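NADH kinase POS5, mitochondrial (Saccharomyces cerevisiae, PDB 3AFO) phosphorylates NADH, and less readily NAD(+), with ATP in mitochondria, supplying NADPH as cellular reductant for defence against oxidants. Local coordinates at residues 177-189 with 309-322. Residues are numbered along the deposited sequence; the frame is centred on the assembly and turned at random.
Sequences HRTRLECHLKKKD and QDLDVGDEIYVINE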
# COMPACT_ATOMS: atom_id res chain seq x y z
N HIS A 177 -20.19 16.12 15.62
CA HIS A 177 -20.15 15.04 16.59
C HIS A 177 -19.04 14.05 16.26
O HIS A 177 -18.93 13.58 15.12
CB HIS A 177 -21.50 14.34 16.67
CG HIS A 177 -21.51 13.21 17.65
ND1 HIS A 177 -21.61 13.41 19.01
CD2 HIS A 177 -21.40 11.87 17.47
CE1 HIS A 177 -21.59 12.24 19.62
NE2 HIS A 177 -21.45 11.29 18.71
N ARG A 178 -18.19 13.76 17.24
CA ARG A 178 -17.14 12.76 17.09
C ARG A 178 -17.37 11.72 18.16
O ARG A 178 -17.55 12.05 19.33
CB ARG A 178 -15.75 13.38 17.26
CG ARG A 178 -15.39 14.50 16.27
CD ARG A 178 -13.97 15.00 16.57
NE ARG A 178 -13.51 16.11 15.72
CZ ARG A 178 -13.10 15.98 14.46
NH1 ARG A 178 -13.12 14.79 13.85
NH2 ARG A 178 -12.70 17.05 13.78
N THR A 179 -17.35 10.45 17.76
CA THR A 179 -17.60 9.34 18.67
C THR A 179 -16.34 9.00 19.48
O THR A 179 -15.24 9.39 19.11
CB THR A 179 -18.09 8.10 17.90
OG1 THR A 179 -18.30 7.01 18.82
CG2 THR A 179 -17.07 7.69 16.87
N ARG A 180 -16.53 8.28 20.59
CA ARG A 180 -15.44 7.87 21.46
C ARG A 180 -15.39 6.35 21.56
O ARG A 180 -16.43 5.68 21.55
CB ARG A 180 -15.65 8.41 22.88
CG ARG A 180 -15.36 9.88 23.08
CD ARG A 180 -15.28 10.23 24.57
NE ARG A 180 -16.59 10.12 25.22
CZ ARG A 180 -16.81 10.34 26.52
NH1 ARG A 180 -15.82 10.69 27.33
NH2 ARG A 180 -18.04 10.21 27.01
N LEU A 181 -14.17 5.82 21.67
CA LEU A 181 -13.95 4.41 21.99
C LEU A 181 -13.69 4.23 23.50
O LEU A 181 -13.24 5.15 24.19
CB LEU A 181 -12.77 3.84 21.21
CG LEU A 181 -12.85 3.71 19.68
CD1 LEU A 181 -11.55 3.14 19.13
CD2 LEU A 181 -14.02 2.85 19.25
N GLU A 182 -13.98 3.02 23.98
CA GLU A 182 -13.64 2.62 25.34
C GLU A 182 -12.65 1.49 25.27
O GLU A 182 -12.86 0.51 24.55
CB GLU A 182 -14.88 2.16 26.09
CG GLU A 182 -15.82 3.26 26.49
CD GLU A 182 -16.94 2.74 27.40
OE1 GLU A 182 -16.87 1.58 27.86
OE2 GLU A 182 -17.88 3.51 27.65
N CYS A 183 -11.55 1.62 26.01
CA CYS A 183 -10.59 0.54 26.19
C CYS A 183 -10.75 -0.03 27.60
O CYS A 183 -10.64 0.71 28.58
CB CYS A 183 -9.17 1.05 25.97
SG CYS A 183 -7.88 -0.17 26.27
N HIS A 184 -11.02 -1.33 27.68
CA HIS A 184 -11.09 -2.03 28.97
C HIS A 184 -9.86 -2.93 29.09
O HIS A 184 -9.73 -3.90 28.35
CB HIS A 184 -12.36 -2.88 29.03
CG HIS A 184 -13.63 -2.08 29.07
ND1 HIS A 184 -13.98 -1.19 28.09
CD2 HIS A 184 -14.63 -2.06 29.98
CE1 HIS A 184 -15.14 -0.63 28.39
NE2 HIS A 184 -15.56 -1.15 29.53
N LEU A 185 -8.95 -2.58 29.99
CA LEU A 185 -7.78 -3.42 30.23
C LEU A 185 -8.03 -4.43 31.34
O LEU A 185 -8.36 -4.05 32.47
CB LEU A 185 -6.54 -2.57 30.53
CG LEU A 185 -5.27 -3.30 30.99
CD1 LEU A 185 -4.67 -4.17 29.89
CD2 LEU A 185 -4.22 -2.31 31.49
N LYS A 186 -7.87 -5.71 31.01
CA LYS A 186 -8.00 -6.80 31.97
C LYS A 186 -6.65 -7.49 32.12
O LYS A 186 -6.23 -8.24 31.23
CB LYS A 186 -9.04 -7.81 31.49
CG LYS A 186 -9.23 -9.02 32.40
CD LYS A 186 -9.92 -10.15 31.64
CE LYS A 186 -10.14 -11.38 32.50
NZ LYS A 186 -9.99 -12.63 31.69
N LYS A 187 -5.97 -7.23 33.23
CA LYS A 187 -4.64 -7.81 33.48
C LYS A 187 -4.72 -9.33 33.64
O LYS A 187 -5.74 -9.87 34.07
CB LYS A 187 -3.97 -7.16 34.71
CG LYS A 187 -3.71 -5.64 34.63
CD LYS A 187 -2.60 -5.26 33.65
CE LYS A 187 -1.23 -5.68 34.13
NZ LYS A 187 -0.18 -5.29 33.14
N LYS A 188 -3.65 -10.03 33.25
CA LYS A 188 -3.47 -11.45 33.56
C LYS A 188 -3.61 -11.64 35.06
O LYS A 188 -3.02 -10.88 35.84
CB LYS A 188 -2.07 -11.90 33.15
CG LYS A 188 -1.83 -13.40 33.26
CD LYS A 188 -0.33 -13.70 33.17
CE LYS A 188 -0.07 -15.19 33.06
NZ LYS A 188 -0.49 -15.92 34.28
N ASP A 189 -4.38 -12.66 35.44
CA ASP A 189 -4.63 -13.02 36.85
C ASP A 189 -5.52 -12.00 37.55
O ASP A 189 -5.51 -11.89 38.77
CB ASP A 189 -3.31 -13.21 37.64
CG ASP A 189 -2.46 -14.33 37.09
OD1 ASP A 189 -2.98 -15.20 36.35
OD2 ASP A 189 -1.24 -14.34 37.41
N GLN A 309 0.58 1.87 30.20
CA GLN A 309 1.14 0.73 30.88
C GLN A 309 1.90 -0.14 29.92
O GLN A 309 1.56 -0.24 28.73
CB GLN A 309 0.01 -0.14 31.40
CG GLN A 309 -0.32 0.03 32.84
CD GLN A 309 -1.21 -1.08 33.32
OE1 GLN A 309 -2.29 -0.85 33.85
NE2 GLN A 309 -0.77 -2.32 33.10
N ASP A 310 2.92 -0.80 30.43
CA ASP A 310 3.48 -1.92 29.74
C ASP A 310 2.62 -3.11 30.11
O ASP A 310 2.16 -3.23 31.25
CB ASP A 310 4.94 -2.09 30.13
CG ASP A 310 5.76 -0.88 29.74
OD1 ASP A 310 5.18 -0.00 29.06
OD2 ASP A 310 6.95 -0.80 30.10
N LEU A 311 2.36 -3.95 29.11
CA LEU A 311 1.51 -5.12 29.29
C LEU A 311 2.35 -6.38 29.18
O LEU A 311 3.42 -6.39 28.55
CB LEU A 311 0.37 -5.15 28.27
CG LEU A 311 -0.64 -4.00 28.21
CD1 LEU A 311 -1.81 -4.38 27.29
CD2 LEU A 311 -1.14 -3.59 29.59
N ASP A 312 1.85 -7.44 29.82
CA ASP A 312 2.50 -8.74 29.86
C ASP A 312 1.70 -9.75 29.04
O ASP A 312 0.51 -9.56 28.79
CB ASP A 312 2.61 -9.22 31.31
CG ASP A 312 3.14 -8.14 32.25
OD1 ASP A 312 4.12 -7.46 31.90
OD2 ASP A 312 2.56 -7.96 33.34
N VAL A 313 2.37 -10.82 28.63
CA VAL A 313 1.70 -11.97 28.02
C VAL A 313 0.55 -12.41 28.91
O VAL A 313 0.73 -12.61 30.12
CB VAL A 313 2.71 -13.13 27.81
CG1 VAL A 313 2.00 -14.43 27.46
CG2 VAL A 313 3.73 -12.76 26.73
N GLY A 314 -0.64 -12.53 28.32
CA GLY A 314 -1.84 -12.92 29.04
C GLY A 314 -2.81 -11.79 29.35
O GLY A 314 -3.99 -12.04 29.59
N ASP A 315 -2.31 -10.54 29.35
CA ASP A 315 -3.17 -9.37 29.49
C ASP A 315 -4.10 -9.31 28.26
O ASP A 315 -3.75 -9.82 27.19
CB ASP A 315 -2.34 -8.08 29.56
CG ASP A 315 -1.52 -7.95 30.87
OD1 ASP A 315 -1.65 -8.79 31.78
OD2 ASP A 315 -0.72 -6.99 30.97
N GLU A 316 -5.27 -8.70 28.42
CA GLU A 316 -6.18 -8.45 27.29
C GLU A 316 -6.72 -7.05 27.36
O GLU A 316 -6.94 -6.51 28.46
CB GLU A 316 -7.40 -9.37 27.30
CG GLU A 316 -7.15 -10.85 27.39
CD GLU A 316 -8.45 -11.58 27.67
OE1 GLU A 316 -9.33 -11.00 28.34
OE2 GLU A 316 -8.61 -12.73 27.22
N ILE A 317 -6.97 -6.47 26.19
CA ILE A 317 -7.81 -5.28 26.10
C ILE A 317 -9.11 -5.60 25.38
O ILE A 317 -9.12 -6.40 24.44
CB ILE A 317 -7.09 -4.05 25.44
CG1 ILE A 317 -6.56 -4.38 24.03
CG2 ILE A 317 -5.95 -3.55 26.35
CD1 ILE A 317 -6.10 -3.14 23.23
N TYR A 318 -10.20 -4.99 25.85
CA TYR A 318 -11.50 -5.04 25.20
C TYR A 318 -11.80 -3.64 24.68
O TYR A 318 -11.64 -2.66 25.41
CB TYR A 318 -12.60 -5.44 26.19
CG TYR A 318 -12.48 -6.84 26.72
CD1 TYR A 318 -13.34 -7.85 26.29
CD2 TYR A 318 -11.50 -7.16 27.67
CE1 TYR A 318 -13.22 -9.16 26.79
CE2 TYR A 318 -11.38 -8.45 28.18
CZ TYR A 318 -12.24 -9.44 27.74
OH TYR A 318 -12.09 -10.71 28.24
N VAL A 319 -12.19 -3.55 23.42
CA VAL A 319 -12.44 -2.25 22.81
C VAL A 319 -13.82 -2.21 22.20
O VAL A 319 -14.18 -3.08 21.40
CB VAL A 319 -11.35 -1.87 21.77
CG1 VAL A 319 -11.70 -0.57 21.08
CG2 VAL A 319 -9.98 -1.75 22.43
N ILE A 320 -14.59 -1.21 22.59
CA ILE A 320 -15.94 -1.01 22.10
C ILE A 320 -16.16 0.48 21.89
O ILE A 320 -15.44 1.31 22.44
CB ILE A 320 -17.04 -1.54 23.11
CG1 ILE A 320 -16.87 -0.93 24.51
CG2 ILE A 320 -17.08 -3.07 23.16
CD1 ILE A 320 -18.13 -1.07 25.43
N ASN A 321 -17.18 0.82 21.10
CA ASN A 321 -17.66 2.18 21.01
C ASN A 321 -18.41 2.53 22.29
O ASN A 321 -18.98 1.64 22.94
CB ASN A 321 -18.62 2.30 19.82
CG ASN A 321 -18.78 3.73 19.35
OD1 ASN A 321 -19.90 4.20 19.15
ND2 ASN A 321 -17.67 4.43 19.19
N GLU A 322 -18.38 3.80 22.67
CA GLU A 322 -19.13 4.30 23.83
C GLU A 322 -20.61 3.86 23.83
O GLU A 322 -21.15 3.42 24.85
CB GLU A 322 -19.03 5.82 23.87
CG GLU A 322 -19.43 6.44 25.18
CD GLU A 322 -19.57 7.94 25.10
OE1 GLU A 322 -19.13 8.53 24.08
OE2 GLU A 322 -20.12 8.53 26.06
O HOH W 1 -19.40 8.28 21.44
O HOH W 2 -6.24 -10.95 30.98
O HOH W 3 2.48 -5.27 33.61
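Leu185 lays its CD1 methyl against Leu311 CD2 at 3.6 Å, the two side chains lying alongside and pointing opposite ways, and the same methyl meets Ile317 CG2. With CG trans to its own N (chi1 172°), the Leu185 branch reaches both Leu311 and Ile317. Cys183 SG continues this apolar face onto Ile317 CG2, and Leu181 CD1 onto Val319 CG1; Ile202 of strand 201-205 packs against Leu181, Cys183 and Val319. Strands 181-186 and 316-321 run antiparallel as part of the beta sandwich of the NAD kinase C-terminal domain, zipped by six backbone hydrogen bonds between Glu182 and Ile320, His184 and Tyr318, and Lys186 and Glu316. On the other face, the Tyr318 ring turns its edge to Lys186 CB and His184 O. The type II turn from Asp312 to Asp315, which links strand 306-311 to strand 316-321, brings the Asp315 carboxylate back to the partner segment. Its OD1 takes a nearly straight bond from Lys188 N (2.8 Å, 178°), while OD2 is gripped from opposite faces of the carboxylate plane by Lys187 NZ at 2.8 Å and Asp312 N at 2.9 Å. The Lys187 chain, bent at chi2 and chi3, curls back to make this salt bridge. With an alanine in place of Asp315, the Lys187 ammonium would probably lose its nearest counter-charge across the contact, and Lys188 N and Asp312 N their acceptor. At the far end, Arg180 NH2 meets Glu322 OE2 from above the carboxylate plane at 2.8 Å, its guanidinium also held by the carbonyls of Phe134 and Thr137, and Glu322 N donates to Arg180 O at 2.9 Å.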